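Local coordinates for thiol-activated cytolysin (Desulfobulbus propionicus, PDB 6NAL), which probably assembles on target membranes and inserts to form a large beta-barrel pore, as other cholesterol-dependent cytolysins do, at residues W218-L221 and A222-G225; V115-F118 and A119-R122; S253-E256 and L257-I261. All coordinates share one frame; numbering follows the deposited sequence.

Contact 1 of 3, residues W218-L221 and A222-G225; sequences WEDL and ARAG
The guanidinium of R223 reaches back along the helix and meets two acids of the preceding turn in different ways. CG of E219 lies over one face of the group, 3.3 Å above its plane and displaced toward its rim; its nearest approach is 3.5 Å, to R223 NH2. The two side chains meet at about a right angle. E219 OE2 stays 4.5 Å from R223 NE and well out of the guanidinium plane, so the E219 carboxylate acts only as a nearby charge and CG of E219 makes the contact.

D220 makes the closer ionic link, a salt bridge of 3.1 Å from OD1 to R223 NH1. Carboxylate and guanidinium planes are 58° apart, so the two do not pair in a common plane. The other carboxylate oxygen, OD2, takes a hydrogen bond from the backbone N of T217, one residue before the helix; CG stands beside the backbone N (chi1 -60°), which turns the carboxylate toward that end.

G225, just past the helix, has positive phi (130°) and closes a Schellman motif. A224 N binds D220 O at 3.2 Å, and G225 N turns back to A222 O. D220 and R223, three residues apart, are joined at the surface. W218 packs on L6, K10 and L11 of helix 2-12; L221 touches F212 and T216, and A224 touches L91, all in loops.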
ATOM      1  N   TRP A 218      51.175  11.261 -32.270  1.00 50.79           N
ATOM      2  CA  TRP A 218      50.662  11.210 -30.914  1.00 44.11           C
ATOM      3  C   TRP A 218      50.478  12.620 -30.388  1.00 50.38           C
ATOM      4  O   TRP A 218      49.481  12.928 -29.725  1.00 53.73           O
ATOM      5  CB  TRP A 218      51.592  10.413 -29.983  1.00 45.07           C
ATOM      6  CG  TRP A 218      51.020  10.394 -28.584  1.00 48.53           C
ATOM      7  CD1 TRP A 218      51.495  11.053 -27.492  1.00 49.19           C
ATOM      8  CD2 TRP A 218      49.825   9.733 -28.160  1.00 46.22           C
ATOM      9  NE1 TRP A 218      50.685  10.825 -26.403  1.00 48.91           N
ATOM     10  CE2 TRP A 218      49.648  10.024 -26.790  1.00 53.22           C
ATOM     11  CE3 TRP A 218      48.893   8.915 -28.799  1.00 50.40           C
ATOM     12  CZ2 TRP A 218      48.575   9.537 -26.055  1.00 53.13           C
ATOM     13  CZ3 TRP A 218      47.822   8.416 -28.045  1.00 54.73           C
ATOM     14  CH2 TRP A 218      47.678   8.739 -26.695  1.00 49.61           C
ATOM     15  N   GLU A 219      51.419  13.505 -30.710  1.00 54.54           N
ATOM     16  CA  GLU A 219      51.378  14.857 -30.179  1.00 52.33           C
ATOM     17  C   GLU A 219      50.154  15.627 -30.658  1.00 46.75           C
ATOM     18  O   GLU A 219      49.630  16.475 -29.928  1.00 44.87           O
ATOM     19  CB  GLU A 219      52.665  15.587 -30.556  1.00 53.81           C
ATOM     20  CG  GLU A 219      52.908  16.789 -29.696  1.00 51.83           C
ATOM     21  CD  GLU A 219      53.340  16.405 -28.295  1.00 62.16           C
ATOM     22  OE1 GLU A 219      53.947  15.307 -28.125  1.00 63.11           O
ATOM     23  OE2 GLU A 219      53.066  17.206 -27.370  1.00 68.20           O
ATOM     24  N   ASP A 220      49.654  15.335 -31.855  1.00 51.73           N
ATOM     25  CA  ASP A 220      48.405  15.963 -32.273  1.00 51.04           C
ATOM     26  C   ASP A 220      47.227  15.499 -31.427  1.00 48.96           C
ATOM     27  O   ASP A 220      46.330  16.291 -31.138  1.00 42.14           O
ATOM     28  CB  ASP A 220      48.131  15.670 -33.737  1.00 51.93           C
ATOM     29  CG  ASP A 220      49.217  16.187 -34.618  1.00 58.62           C
ATOM     30  OD1 ASP A 220      49.623  17.352 -34.386  1.00 57.27           O
ATOM     31  OD2 ASP A 220      49.672  15.419 -35.496  1.00 48.27           O
ATOM     32  N   LEU A 221      47.186  14.212 -31.067  1.00 42.45           N
ATOM     33  CA  LEU A 221      46.103  13.715 -30.229  1.00 49.08           C
ATOM     34  C   LEU A 221      46.140  14.370 -28.849  1.00 47.88           C
ATOM     35  O   LEU A 221      45.114  14.856 -28.370  1.00 44.72           O
ATOM     36  CB  LEU A 221      46.191  12.196 -30.104  1.00 45.37           C
ATOM     37  CG  LEU A 221      45.537  11.347 -31.183  1.00 47.26           C
ATOM     38  CD1 LEU A 221      46.141  11.483 -32.529  1.00 43.08           C
ATOM     39  CD2 LEU A 221      45.667   9.874 -30.754  1.00 44.63           C
ATOM     40  N   ALA A 222      47.322  14.410 -28.201  1.00 45.26           N
ATOM     41  CA  ALA A 222      47.408  15.000 -26.859  1.00 47.38           C
ATOM     42  C   ALA A 222      46.971  16.467 -26.855  1.00 48.94           C
ATOM     43  O   ALA A 222      46.284  16.926 -25.922  1.00 41.81           O
ATOM     44  CB  ALA A 222      48.826  14.874 -26.295  1.00 43.22           C
ATOM     45  N   ARG A 223      47.336  17.211 -27.903  1.00 44.06           N
ATOM     46  CA  ARG A 223      46.916  18.607 -28.025  1.00 50.01           C
ATOM     47  C   ARG A 223      45.403  18.742 -28.148  1.00 50.85           C
ATOM     48  O   ARG A 223      44.841  19.765 -27.751  1.00 55.01           O
ATOM     49  CB  ARG A 223      47.562  19.247 -29.254  1.00 46.31           C
ATOM     50  CG  ARG A 223      49.037  19.601 -29.127  1.00 55.82           C
ATOM     51  CD  ARG A 223      49.630  19.695 -30.559  1.00 58.70           C
ATOM     52  NE  ARG A 223      51.072  19.812 -30.519  1.00 71.93           N
ATOM     53  CZ  ARG A 223      51.881  19.666 -31.567  1.00 71.34           C
ATOM     54  NH1 ARG A 223      51.397  19.381 -32.786  1.00 65.61           N
ATOM     55  NH2 ARG A 223      53.195  19.820 -31.380  1.00 62.27           N
ATOM     56  N   ALA A 224      44.731  17.751 -28.735  1.00 50.55           N
ATOM     57  CA  ALA A 224      43.283  17.794 -28.875  1.00 58.54           C
ATOM     58  C   ALA A 224      42.530  17.372 -27.614  1.00 53.39           C
ATOM     59  O   ALA A 224      41.306  17.559 -27.572  1.00 55.95           O
ATOM     60  CB  ALA A 224      42.860  16.911 -30.046  1.00 49.52           C
ATOM     61  N   GLY A 225      43.217  16.832 -26.593  1.00 48.72           N
ATOM     62  CA  GLY A 225      42.545  16.438 -25.359  1.00 47.36           C
ATOM     63  C   GLY A 225      42.829  15.034 -24.848  1.00 45.53           C
ATOM     64  O   GLY A 225      42.550  14.730 -23.683  1.00 51.55           O
TER

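Contact 2 of 3, residues V115-F118 and A119-R122; sequences VPTF and ANVR
T117 and N120 carry the polar contact that starts the helix 118-133. T117 is the N-cap: its OG1 accepts from N120 N at 3.1 Å, in a bond that is fairly straight at the hydrogen (156°). The hydroxyl gets there because it sits between the backbone N and the carbonyl carbon (chi1 75°), facing the first turn. The same residue also gives its carbonyl to the helix, V121 N lying 2.6 Å from T117 O in a short and nearly linear bond, and R122 N follows on F118 O. The N120 side-chain amide reaches back across the turn and makes a weak bond from ND2 to V115 O at 3.5 Å, which brings the amide near V115.

Among the nonpolar contacts, CG2 of V121 lies 3.3 Å from T117 O and 4.1 Å from CA of P116; V121 also rests on Y72 and P73.

The aromatic contact is made by F118 and R122, one turn apart. R122 bends at chi3 and brings NE over one face of the phenyl ring, while NH1 sits beyond the rim, 3.5 Å from F118 CE2. CE2 in turn lies 3.4 Å above the guanidinium plane, offset toward the rim. The planes are inclined by 42°, so this is a tilted approach rather than a parallel stack.

Outside the turn, P116 O receives K95 NZ and Y72 OH, which ties the loop just before the helix to its surroundings. Taken together, a hydroxyl supplies an acceptor for N120 N, one of the first-turn amides that have no carbonyl of a preceding turn, whereas the tilted guanidinium of R122 meets the F118 ring chiefly at CE2, by contact rather than by hydrogen bonding.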
ATOM      1  N   VAL A 115      37.423   8.248 -46.082  1.00 50.81           N
ATOM      2  CA  VAL A 115      37.969   8.884 -44.883  1.00 56.89           C
ATOM      3  C   VAL A 115      36.811   9.424 -44.048  1.00 51.32           C
ATOM      4  O   VAL A 115      36.011  10.225 -44.551  1.00 48.48           O
ATOM      5  CB  VAL A 115      38.979   9.992 -45.235  1.00 56.72           C
ATOM      6  CG1 VAL A 115      40.094   9.408 -46.109  1.00 50.53           C
ATOM      7  CG2 VAL A 115      38.300  11.140 -45.914  1.00 54.52           C
ATOM      8  N   PRO A 116      36.672   9.011 -42.779  1.00 48.77           N
ATOM      9  CA  PRO A 116      35.478   9.396 -42.017  1.00 45.53           C
ATOM     10  C   PRO A 116      35.409  10.881 -41.749  1.00 46.28           C
ATOM     11  O   PRO A 116      35.969  11.393 -40.776  1.00 53.89           O
ATOM     12  CB  PRO A 116      35.617   8.627 -40.701  1.00 53.84           C
ATOM     13  CG  PRO A 116      36.658   7.575 -40.950  1.00 52.90           C
ATOM     14  CD  PRO A 116      37.589   8.195 -41.965  1.00 55.36           C
ATOM     15  N   THR A 117      34.710  11.581 -42.617  1.00 44.04           N
ATOM     16  CA  THR A 117      34.350  12.979 -42.387  1.00 47.40           C
ATOM     17  C   THR A 117      32.848  13.121 -42.601  1.00 41.40           C
ATOM     18  O   THR A 117      32.203  12.294 -43.267  1.00 36.52           O
ATOM     19  CB  THR A 117      35.093  13.937 -43.297  1.00 49.12           C
ATOM     20  OG1 THR A 117      34.499  13.840 -44.591  1.00 57.55           O
ATOM     21  CG2 THR A 117      36.617  13.508 -43.371  1.00 52.32           C
ATOM     22  N   PHE A 118      32.266  14.064 -41.870  1.00 39.35           N
ATOM     23  CA  PHE A 118      30.828  14.268 -41.966  1.00 41.22           C
ATOM     24  C   PHE A 118      30.370  14.373 -43.418  1.00 46.09           C
ATOM     25  O   PHE A 118      29.395  13.737 -43.826  1.00 48.59           O
ATOM     26  CB  PHE A 118      30.441  15.517 -41.184  1.00 39.66           C
ATOM     27  CG  PHE A 118      28.946  15.726 -41.096  1.00 48.03           C
ATOM     28  CD1 PHE A 118      28.096  14.696 -40.684  1.00 52.19           C
ATOM     29  CD2 PHE A 118      28.385  16.926 -41.433  1.00 48.05           C
ATOM     30  CE1 PHE A 118      26.709  14.876 -40.616  1.00 46.43           C
ATOM     31  CE2 PHE A 118      27.013  17.101 -41.372  1.00 61.89           C
ATOM     32  CZ  PHE A 118      26.175  16.067 -40.964  1.00 53.46           C
ATOM     33  N   ALA A 119      31.067  15.177 -44.220  1.00 54.85           N
ATOM     34  CA  ALA A 119      30.615  15.374 -45.594  1.00 54.48           C
ATOM     35  C   ALA A 119      30.779  14.096 -46.405  1.00 49.15           C
ATOM     36  O   ALA A 119      29.928  13.758 -47.234  1.00 52.35           O
ATOM     37  CB  ALA A 119      31.367  16.534 -46.234  1.00 47.96           C
ATOM     38  N   ASN A 120      31.849  13.351 -46.155  1.00 46.55           N
ATOM     39  CA  ASN A 120      32.036  12.075 -46.840  1.00 45.87           C
ATOM     40  C   ASN A 120      31.064  11.000 -46.341  1.00 49.21           C
ATOM     41  O   ASN A 120      30.488  10.247 -47.147  1.00 47.89           O
ATOM     42  CB  ASN A 120      33.493  11.637 -46.676  1.00 53.92           C
ATOM     43  CG  ASN A 120      34.453  12.444 -47.570  1.00 55.18           C
ATOM     44  OD1 ASN A 120      34.024  13.202 -48.449  1.00 61.10           O
ATOM     45  ND2 ASN A 120      35.746  12.274 -47.349  1.00 50.45           N
ATOM     46  N   VAL A 121      30.861  10.895 -45.023  1.00 44.03           N
ATOM     47  CA  VAL A 121      29.964   9.850 -44.578  1.00 38.51           C
ATOM     48  C   VAL A 121      28.563  10.185 -45.034  1.00 43.47           C
ATOM     49  O   VAL A 121      27.828   9.309 -45.467  1.00 38.07           O
ATOM     50  CB  VAL A 121      30.005   9.652 -43.060  1.00 53.61           C
ATOM     51  CG1 VAL A 121      28.975   8.658 -42.596  1.00 47.68           C
ATOM     52  CG2 VAL A 121      31.425   9.101 -42.666  1.00 52.22           C
ATOM     53  N   ARG A 122      28.179  11.461 -44.983  1.00 32.73           N
ATOM     54  CA  ARG A 122      26.816  11.831 -45.338  1.00 36.25           C
ATOM     55  C   ARG A 122      26.546  11.542 -46.811  1.00 47.71           C
ATOM     56  O   ARG A 122      25.537  10.930 -47.167  1.00 41.78           O
ATOM     57  CB  ARG A 122      26.583  13.306 -45.020  1.00 45.67           C
ATOM     58  CG  ARG A 122      25.134  13.784 -45.314  1.00 56.19           C
ATOM     59  CD  ARG A 122      24.852  15.228 -44.817  1.00 59.84           C
ATOM     60  NE  ARG A 122      25.941  16.150 -45.172  1.00 63.95           N
ATOM     61  CZ  ARG A 122      26.007  17.431 -44.814  1.00 68.56           C
ATOM     62  NH1 ARG A 122      25.044  17.965 -44.074  1.00 73.89           N
ATOM     63  NH2 ARG A 122      27.046  18.177 -45.180  1.00 69.80           N
TER

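Contact 3 of 3, residues S253-E256 and L257-I261; sequences SSTE and LETTI
The carbonyl groups of T255 and E256 each receive two donors from the residue four places on, and in each case the pair comes from opposite faces of the carbonyl plane. At T255 O, T259 N arrives over one face and T259 OG1 over the other, the hydroxyl at 2.8 Å. E256 O is gripped likewise by T260 N and by T260 OG1 at 2.6 Å. In T260 the hydroxyl stands beside the backbone N (chi1 -49°), which puts both donors of the residue on the same acceptor.

S253 is the N-cap of the helix 254-264: its OG accepts from E256 N at 3.0 Å, while its carbonyl takes L257 N at 2.7 Å, nearly in line with the C=O bond. In sequence this helix falls between strands 232-250 and 287-294, consistent with the second of the helical clusters that in cholesterol-dependent cytolysins unfold into membrane-spanning hairpins.

L257 packs on S187 and Y189 of strand 187-202 and on I287, and T260 on L280, K283 and L284 of helix 279-284. T255 OG1 bonds to T360 N of strand 349-372, and E258 OE2 makes a salt bridge to K262 NZ.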
ATOM      1  N   SER A 253      -3.192  15.115  -9.437  1.00 48.52           N
ATOM      2  CA  SER A 253      -2.121  14.379  -8.790  1.00 48.95           C
ATOM      3  C   SER A 253      -1.439  13.434  -9.779  1.00 52.51           C
ATOM      4  O   SER A 253      -2.052  12.985 -10.758  1.00 43.25           O
ATOM      5  CB  SER A 253      -2.697  13.570  -7.651  1.00 40.56           C
ATOM      6  OG  SER A 253      -3.450  12.494  -8.195  1.00 44.73           O
ATOM      7  N   SER A 254      -0.165  13.119  -9.495  1.00 44.98           N
ATOM      8  CA  SER A 254       0.560  12.123 -10.273  1.00 45.12           C
ATOM      9  C   SER A 254      -0.266  10.863 -10.465  1.00 38.63           C
ATOM     10  O   SER A 254      -0.288  10.270 -11.543  1.00 42.93           O
ATOM     11  CB  SER A 254       1.870  11.755  -9.582  1.00 34.43           C
ATOM     12  OG  SER A 254       2.470  12.891  -9.052  1.00 62.39           O
ATOM     13  N   THR A 255      -0.873  10.382  -9.388  1.00 42.06           N
ATOM     14  CA  THR A 255      -1.554   9.097  -9.448  1.00 34.06           C
ATOM     15  C   THR A 255      -2.765   9.184 -10.364  1.00 44.87           C
ATOM     16  O   THR A 255      -3.027   8.272 -11.157  1.00 42.20           O
ATOM     17  CB  THR A 255      -1.977   8.662  -8.044  1.00 45.93           C
ATOM     18  OG1 THR A 255      -0.809   8.485  -7.211  1.00 47.70           O
ATOM     19  CG2 THR A 255      -2.814   7.392  -8.135  1.00 35.18           C
ATOM     20  N   GLU A 256      -3.518  10.284 -10.258  1.00 48.77           N
ATOM     21  CA  GLU A 256      -4.710  10.456 -11.075  1.00 52.44           C
ATOM     22  C   GLU A 256      -4.334  10.814 -12.515  1.00 44.57           C
ATOM     23  O   GLU A 256      -4.994  10.356 -13.451  1.00 41.96           O
ATOM     24  CB  GLU A 256      -5.638  11.511 -10.448  1.00 49.47           C
ATOM     25  CG  GLU A 256      -7.131  11.171 -10.580  1.00 73.12           C
ATOM     26  CD  GLU A 256      -7.965  11.613  -9.373  1.00 82.08           C
ATOM     27  OE1 GLU A 256      -7.656  12.707  -8.834  1.00 73.68           O
ATOM     28  OE2 GLU A 256      -8.919  10.875  -8.974  1.00 75.33           O
ATOM     29  N   LEU A 257      -3.270  11.594 -12.724  1.00 37.53           N
ATOM     30  CA  LEU A 257      -2.789  11.805 -14.093  1.00 46.60           C
ATOM     31  C   LEU A 257      -2.402  10.473 -14.743  1.00 40.74           C
ATOM     32  O   LEU A 257      -2.907  10.122 -15.814  1.00 47.22           O
ATOM     33  CB  LEU A 257      -1.616  12.794 -14.097  1.00 42.61           C
ATOM     34  CG  LEU A 257      -1.060  13.201 -15.470  1.00 44.62           C
ATOM     35  CD1 LEU A 257      -2.117  13.925 -16.297  1.00 51.75           C
ATOM     36  CD2 LEU A 257       0.127  14.079 -15.348  1.00 43.86           C
ATOM     37  N   GLU A 258      -1.562   9.678 -14.076  1.00 43.20           N
ATOM     38  CA  GLU A 258      -1.131   8.404 -14.654  1.00 38.11           C
ATOM     39  C   GLU A 258      -2.315   7.481 -14.926  1.00 49.27           C
ATOM     40  O   GLU A 258      -2.372   6.828 -15.975  1.00 52.74           O
ATOM     41  CB  GLU A 258      -0.100   7.743 -13.727  1.00 41.57           C
ATOM     42  CG  GLU A 258       0.362   6.337 -14.150  1.00 47.78           C
ATOM     43  CD  GLU A 258       1.657   5.881 -13.466  1.00 61.25           C
ATOM     44  OE1 GLU A 258       1.782   6.070 -12.227  1.00 70.45           O
ATOM     45  OE2 GLU A 258       2.541   5.322 -14.167  1.00 64.40           O
ATOM     46  N   THR A 259      -3.280   7.409 -14.003  1.00 42.31           N
ATOM     47  CA  THR A 259      -4.406   6.514 -14.231  1.00 47.89           C
ATOM     48  C   THR A 259      -5.274   6.960 -15.406  1.00 40.38           C
ATOM     49  O   THR A 259      -5.801   6.120 -16.136  1.00 40.23           O
ATOM     50  CB  THR A 259      -5.272   6.412 -12.975  1.00 41.67           C
ATOM     51  OG1 THR A 259      -4.453   5.972 -11.892  1.00 50.64           O
ATOM     52  CG2 THR A 259      -6.455   5.421 -13.214  1.00 40.66           C
ATOM     53  N   THR A 260      -5.529   8.264 -15.524  1.00 37.65           N
ATOM     54  CA  THR A 260      -6.365   8.767 -16.606  1.00 47.55           C
ATOM     55  C   THR A 260      -5.712   8.496 -17.960  1.00 51.73           C
ATOM     56  O   THR A 260      -6.352   7.965 -18.875  1.00 47.56           O
ATOM     57  CB  THR A 260      -6.636  10.268 -16.386  1.00 46.27           C
ATOM     58  OG1 THR A 260      -7.069  10.479 -15.037  1.00 53.89           O
ATOM     59  CG2 THR A 260      -7.777  10.733 -17.305  1.00 60.46           C
ATOM     60  N   ILE A 261      -4.429   8.847 -18.091  1.00 44.84           N
ATOM     61  CA  ILE A 261      -3.716   8.614 -19.339  1.00 42.78           C
ATOM     62  C   ILE A 261      -3.574   7.122 -19.619  1.00 50.57           C
ATOM     63  O   ILE A 261      -3.518   6.705 -20.785  1.00 50.90           O
ATOM     64  CB  ILE A 261      -2.314   9.264 -19.317  1.00 42.52           C
ATOM     65  CG1 ILE A 261      -2.357  10.750 -19.038  1.00 40.29           C
ATOM     66  CG2 ILE A 261      -1.562   9.009 -20.666  1.00 42.76           C
ATOM     67  CD1 ILE A 261      -3.387  11.431 -19.865  1.00 49.54           C
TER

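Each contact is local to one helix: contacts 2 and 3 lie at a helix start, contact 2 including the loop that leads into it, while contact 1 takes in a whole short helix and the turn that closes it. Contact 1 is on the surface and its side-chain contact is a salt bridge; contacts 2 and 3 are partly buried and open on a hydroxyl N-cap. Contact 2 adds an arginine against a phenylalanine ring, whereas contact 3 uses threonine hydroxyls to double backbone bonds. Contacts 1 and 2 lie on the same side of the chain's centre, their centres about 21 Å apart without touching. Contact 3, about 53 Å from contact 1 between centres, is much nearer the middle.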